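Local atomic coordinates of deoxyhypusine synthase, putative (Entamoeba histolytica, PDB entry 7L9R), a protein that probably catalyses, as a putative NAD-dependent deoxyhypusine synthase, the first step of hypusine formation on a lysine of the translation factor eIF5A. Residues Phe187-Arg199 with Ala211-Thr223. Sequence-based numbering, arbitrary orientation.
Sequences FTPSQLITMMGER and AKNNITIFCPALT
Ile193 meets Ile217 at about a right angle, Ile193 CG2 lying 4.0 Å from Ile217 CD1, while Ile193 CD1 reaches Cys219 CB at 3.9 Å. With CG1 set beside the backbone N (chi1 -66°), Ile193 packs CG2 on both CB and CD1 of Ile217, and CG1 carries CD1 on to touch Ile217 O as well as Cys219. Leu222 continues the patch along the first turns of the helix: Leu222 CD2 lies 4.1 Å from Leu192 CD1 and also touches Pro189 CB and the methyl CE of Met196. At the far end Ala211 CB sits against the helix backbone, 3.7 Å from Thr194 O, with Glu198 CG alongside and Gly197 close by.

These contacts lay helix 189-199 over strand 216-218, the axes 7.0 Å apart at 127°. The strand is an outermost one within this chain of the six-stranded parallel sheet, paired with strand 117-120; Ile125 of helix 124-130 touches both Ile193 and Ile217, extending the apolar layer.

No direct hydrogen bond joins the two segments. Water 1 bridges them instead, donating to Ser190 O and accepting from Ile217 N, both at 2.9 Å. Nearby, Ser190 CA makes a C-H contact of 3.2 Å to Ile217 O, and Ser190 CB rests against Thr216 CG2, which itself lies over one face of the Phe218 ring, toward the rim. Ser190 OG lies between its own backbone N and carbonyl carbon (chi1 78°); it and Thr188 OG1 both hydrogen-bond to Asp249 OD1. Thr188, at the N-cap, also accepts from Gln191 N through OG1, in a capping box whose return bond, Thr188 N to Gln191 OE1, is weak.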
loop_
_atom_site.group_PDB
_atom_site.type_symbol
_atom_site.label_atom_id
_atom_site.label_comp_id
_atom_site.label_asym_id
_atom_site.label_seq_id
_atom_site.Cartn_x
_atom_site.Cartn_y
_atom_site.Cartn_z
ATOM N N PHE B 187 10.772 -31.011 -21.740
ATOM C CA PHE B 187 10.007 -31.239 -20.526
ATOM C C PHE B 187 9.190 -29.999 -20.165
ATOM O O PHE B 187 9.529 -28.876 -20.542
ATOM C CB PHE B 187 10.958 -31.596 -19.386
ATOM C CG PHE B 187 11.707 -32.870 -19.612
ATOM C CD1 PHE B 187 11.113 -34.091 -19.341
ATOM C CD2 PHE B 187 12.974 -32.852 -20.173
ATOM C CE1 PHE B 187 11.798 -35.277 -19.565
ATOM C CE2 PHE B 187 13.660 -34.035 -20.415
ATOM C CZ PHE B 187 13.071 -35.247 -20.107
ATOM N N THR B 188 8.103 -30.208 -19.427
ATOM C CA THR B 188 7.383 -29.071 -18.880
ATOM C C THR B 188 7.754 -28.882 -17.420
ATOM O O THR B 188 8.314 -29.784 -16.794
ATOM C CB THR B 188 5.869 -29.264 -19.009
ATOM O OG1 THR B 188 5.418 -30.204 -18.030
ATOM C CG2 THR B 188 5.515 -29.765 -20.392
ATOM N N PRO B 189 7.481 -27.711 -16.840
ATOM C CA PRO B 189 7.770 -27.541 -15.405
ATOM C C PRO B 189 7.086 -28.572 -14.524
ATOM O O PRO B 189 7.738 -29.159 -13.649
ATOM C CB PRO B 189 7.277 -26.118 -15.125
ATOM C CG PRO B 189 7.476 -25.416 -16.420
ATOM C CD PRO B 189 7.157 -26.427 -17.489
ATOM N N SER B 190 5.799 -28.845 -14.756
ATOM C CA SER B 190 5.093 -29.803 -13.908
ATOM C C SER B 190 5.714 -31.191 -14.011
ATOM O O SER B 190 5.785 -31.921 -13.014
ATOM C CB SER B 190 3.611 -29.859 -14.281
ATOM O OG SER B 190 3.415 -30.624 -15.459
ATOM N N GLN B 191 6.182 -31.570 -15.208
ATOM C CA GLN B 191 6.858 -32.856 -15.358
ATOM C C GLN B 191 8.179 -32.886 -14.598
ATOM O O GLN B 191 8.492 -33.877 -13.931
ATOM C CB GLN B 191 7.109 -33.164 -16.832
ATOM C CG GLN B 191 5.868 -33.350 -17.670
ATOM C CD GLN B 191 6.201 -33.449 -19.151
ATOM O OE1 GLN B 191 7.373 -33.387 -19.542
ATOM N NE2 GLN B 191 5.173 -33.606 -19.981
ATOM N N LEU B 192 8.971 -31.814 -14.700
ATOM C CA LEU B 192 10.229 -31.740 -13.964
ATOM C C LEU B 192 9.992 -31.803 -12.464
ATOM O O LEU B 192 10.785 -32.400 -11.725
ATOM C CB LEU B 192 10.973 -30.451 -14.330
ATOM C CG LEU B 192 11.502 -30.364 -15.767
ATOM C CD1 LEU B 192 12.152 -29.015 -16.015
ATOM C CD2 LEU B 192 12.488 -31.491 -16.048
ATOM N N ILE B 193 8.912 -31.178 -11.995
ATOM C CA ILE B 193 8.642 -31.144 -10.565
ATOM C C ILE B 193 8.197 -32.518 -10.077
ATOM O O ILE B 193 8.519 -32.925 -8.957
ATOM C CB ILE B 193 7.619 -30.040 -10.249
ATOM C CG1 ILE B 193 8.250 -28.674 -10.552
ATOM C CG2 ILE B 193 7.174 -30.123 -8.778
ATOM C CD1 ILE B 193 7.286 -27.509 -10.529
ATOM N N THR B 194 7.455 -33.253 -10.907
ATOM C CA THR B 194 7.129 -34.639 -10.584
ATOM C C THR B 194 8.400 -35.472 -10.440
ATOM O O THR B 194 8.586 -36.181 -9.442
ATOM C CB THR B 194 6.217 -35.224 -11.666
ATOM O OG1 THR B 194 4.974 -34.511 -11.677
ATOM C CG2 THR B 194 5.947 -36.700 -11.412
ATOM N N MET B 195 9.300 -35.373 -11.424
ATOM C CA MET B 195 10.549 -36.128 -11.387
ATOM C C MET B 195 11.390 -35.763 -10.169
ATOM O O MET B 195 12.005 -36.639 -9.546
ATOM C CB MET B 195 11.337 -35.892 -12.676
ATOM C CG MET B 195 10.747 -36.576 -13.902
ATOM S SD MET B 195 11.468 -35.960 -15.447
ATOM C CE MET B 195 10.257 -36.574 -16.616
ATOM N N MET B 196 11.421 -34.479 -9.811
ATOM C CA MET B 196 12.176 -34.053 -8.634
ATOM C C MET B 196 11.570 -34.630 -7.357
ATOM O O MET B 196 12.297 -35.096 -6.470
ATOM C CB MET B 196 12.228 -32.521 -8.573
ATOM C CG MET B 196 13.243 -31.898 -9.534
ATOM S SD MET B 196 13.479 -30.097 -9.424
ATOM C CE MET B 196 12.088 -29.469 -10.372
ATOM N N GLY B 197 10.238 -34.632 -7.259
ATOM C CA GLY B 197 9.594 -35.221 -6.099
ATOM C C GLY B 197 9.935 -36.688 -5.936
ATOM O O GLY B 197 10.243 -37.142 -4.833
ATOM N N GLU B 198 9.905 -37.444 -7.039
ATOM C CA GLU B 198 10.268 -38.857 -6.983
ATOM C C GLU B 198 11.739 -39.033 -6.637
ATOM O O GLU B 198 12.102 -39.958 -5.903
ATOM C CB GLU B 198 9.952 -39.541 -8.315
ATOM C CG GLU B 198 8.484 -39.467 -8.712
ATOM C CD GLU B 198 8.219 -39.900 -10.153
ATOM O OE1 GLU B 198 9.119 -39.755 -11.017
ATOM O OE2 GLU B 198 7.099 -40.400 -10.415
ATOM N N ARG B 199 12.601 -38.165 -7.164
ATOM C CA ARG B 199 14.027 -38.283 -6.888
ATOM C C ARG B 199 14.341 -37.924 -5.440
ATOM O O ARG B 199 15.181 -38.567 -4.803
ATOM C CB ARG B 199 14.810 -37.387 -7.848
ATOM C CG ARG B 199 16.314 -37.526 -7.756
ATOM C CD ARG B 199 17.005 -36.427 -8.554
ATOM N NE ARG B 199 18.438 -36.665 -8.650
ATOM C CZ ARG B 199 19.024 -37.289 -9.661
ATOM N NH1 ARG B 199 18.327 -37.734 -10.694
ATOM N NH2 ARG B 199 20.339 -37.493 -9.624
ATOM N N ALA B 211 4.053 -35.938 -5.994
ATOM C CA ALA B 211 4.321 -36.998 -6.955
ATOM C C ALA B 211 3.652 -38.302 -6.531
ATOM O O ALA B 211 3.114 -39.028 -7.375
ATOM C CB ALA B 211 5.828 -37.187 -7.126
ATOM N N LYS B 212 3.666 -38.614 -5.226
ATOM C CA LYS B 212 3.020 -39.840 -4.761
ATOM C C LYS B 212 1.525 -39.835 -5.059
ATOM O O LYS B 212 0.980 -40.831 -5.547
ATOM C CB LYS B 212 3.237 -40.043 -3.258
ATOM C CG LYS B 212 4.533 -40.734 -2.856
ATOM C CD LYS B 212 4.326 -41.525 -1.543
ATOM C CE LYS B 212 5.606 -41.649 -0.712
ATOM N NZ LYS B 212 5.693 -40.624 0.382
ATOM N N ASN B 213 0.845 -38.719 -4.793
ATOM C CA ASN B 213 -0.605 -38.659 -4.924
ATOM C C ASN B 213 -1.057 -38.019 -6.231
ATOM O O ASN B 213 -2.235 -37.668 -6.365
ATOM C CB ASN B 213 -1.217 -37.934 -3.724
ATOM C CG ASN B 213 -0.944 -38.654 -2.420
ATOM O OD1 ASN B 213 -0.757 -39.868 -2.410
ATOM N ND2 ASN B 213 -0.939 -37.920 -1.315
ATOM N N ASN B 214 -0.156 -37.896 -7.205
ATOM C CA ASN B 214 -0.500 -37.414 -8.538
ATOM C C ASN B 214 -1.202 -36.064 -8.460
ATOM O O ASN B 214 -2.230 -35.820 -9.098
ATOM C CB ASN B 214 -1.353 -38.435 -9.291
ATOM C CG ASN B 214 -0.650 -39.755 -9.452
ATOM O OD1 ASN B 214 -1.195 -40.812 -9.133
ATOM N ND2 ASN B 214 0.582 -39.704 -9.940
ATOM N N ILE B 215 -0.636 -35.182 -7.650
ATOM C CA ILE B 215 -1.074 -33.800 -7.589
ATOM C C ILE B 215 -0.082 -32.997 -8.421
ATOM O O ILE B 215 1.108 -32.908 -8.093
ATOM C CB ILE B 215 -1.186 -33.309 -6.141
ATOM C CG1 ILE B 215 -2.369 -34.033 -5.471
ATOM C CG2 ILE B 215 -1.369 -31.799 -6.091
ATOM C CD1 ILE B 215 -2.336 -34.058 -3.958
ATOM N N THR B 216 -0.573 -32.447 -9.527
ATOM C CA THR B 216 0.282 -31.762 -10.483
ATOM C C THR B 216 0.568 -30.349 -9.996
ATOM O O THR B 216 -0.342 -29.635 -9.560
ATOM C CB THR B 216 -0.388 -31.748 -11.857
ATOM O OG1 THR B 216 -0.698 -33.097 -12.242
ATOM C CG2 THR B 216 0.525 -31.116 -12.908
ATOM N N ILE B 217 1.837 -29.952 -10.068
ATOM C CA ILE B 217 2.295 -28.647 -9.604
ATOM C C ILE B 217 2.740 -27.841 -10.819
ATOM O O ILE B 217 3.674 -28.233 -11.529
ATOM C CB ILE B 217 3.436 -28.777 -8.582
ATOM C CG1 ILE B 217 2.971 -29.566 -7.354
ATOM C CG2 ILE B 217 3.955 -27.400 -8.180
ATOM C CD1 ILE B 217 4.069 -29.841 -6.348
ATOM N N PHE B 218 2.058 -26.729 -11.069
ATOM C CA PHE B 218 2.414 -25.817 -12.143
ATOM C C PHE B 218 3.306 -24.706 -11.607
ATOM O O PHE B 218 3.087 -24.193 -10.503
ATOM C CB PHE B 218 1.158 -25.221 -12.783
ATOM C CG PHE B 218 0.258 -26.249 -13.395
ATOM C CD1 PHE B 218 0.535 -26.774 -14.644
ATOM C CD2 PHE B 218 -0.854 -26.712 -12.706
ATOM C CE1 PHE B 218 -0.289 -27.736 -15.213
ATOM C CE2 PHE B 218 -1.683 -27.679 -13.264
ATOM C CZ PHE B 218 -1.400 -28.189 -14.521
ATOM N N CYS B 219 4.327 -24.355 -12.386
ATOM C CA CYS B 219 5.260 -23.297 -12.022
ATOM C C CYS B 219 5.889 -22.736 -13.292
ATOM O O CYS B 219 7.038 -23.061 -13.616
ATOM C CB CYS B 219 6.334 -23.815 -11.058
ATOM S SG CYS B 219 7.424 -22.527 -10.397
ATOM N N PRO B 220 5.168 -21.890 -14.031
ATOM C CA PRO B 220 5.710 -21.382 -15.302
ATOM C C PRO B 220 7.040 -20.662 -15.155
ATOM O O PRO B 220 7.850 -20.681 -16.086
ATOM C CB PRO B 220 4.610 -20.425 -15.788
ATOM C CG PRO B 220 3.375 -20.883 -15.106
ATOM C CD PRO B 220 3.810 -21.387 -13.764
ATOM N N ALA B 221 7.307 -20.047 -14.006
ATOM C CA ALA B 221 8.551 -19.321 -13.801
ATOM C C ALA B 221 9.635 -20.170 -13.130
ATOM O O ALA B 221 10.550 -19.607 -12.516
ATOM C CB ALA B 221 8.284 -18.050 -12.991
ATOM N N LEU B 222 9.553 -21.504 -13.242
ATOM C CA LEU B 222 10.545 -22.389 -12.625
ATOM C C LEU B 222 11.973 -21.992 -12.992
ATOM O O LEU B 222 12.862 -21.983 -12.132
ATOM C CB LEU B 222 10.282 -23.844 -13.032
ATOM C CG LEU B 222 11.256 -24.929 -12.540
ATOM C CD1 LEU B 222 11.241 -25.053 -11.016
ATOM C CD2 LEU B 222 10.965 -26.292 -13.178
ATOM N N THR B 223 12.216 -21.653 -14.259
ATOM C CA THR B 223 13.570 -21.319 -14.692
ATOM C C THR B 223 13.995 -19.908 -14.300
ATOM O O THR B 223 15.125 -19.516 -14.605
ATOM C CB THR B 223 13.717 -21.502 -16.214
ATOM O OG1 THR B 223 12.734 -20.721 -16.904
ATOM C CG2 THR B 223 13.572 -22.971 -16.606
HETATM O O HOH W 1 3.720 -31.949 -10.975
#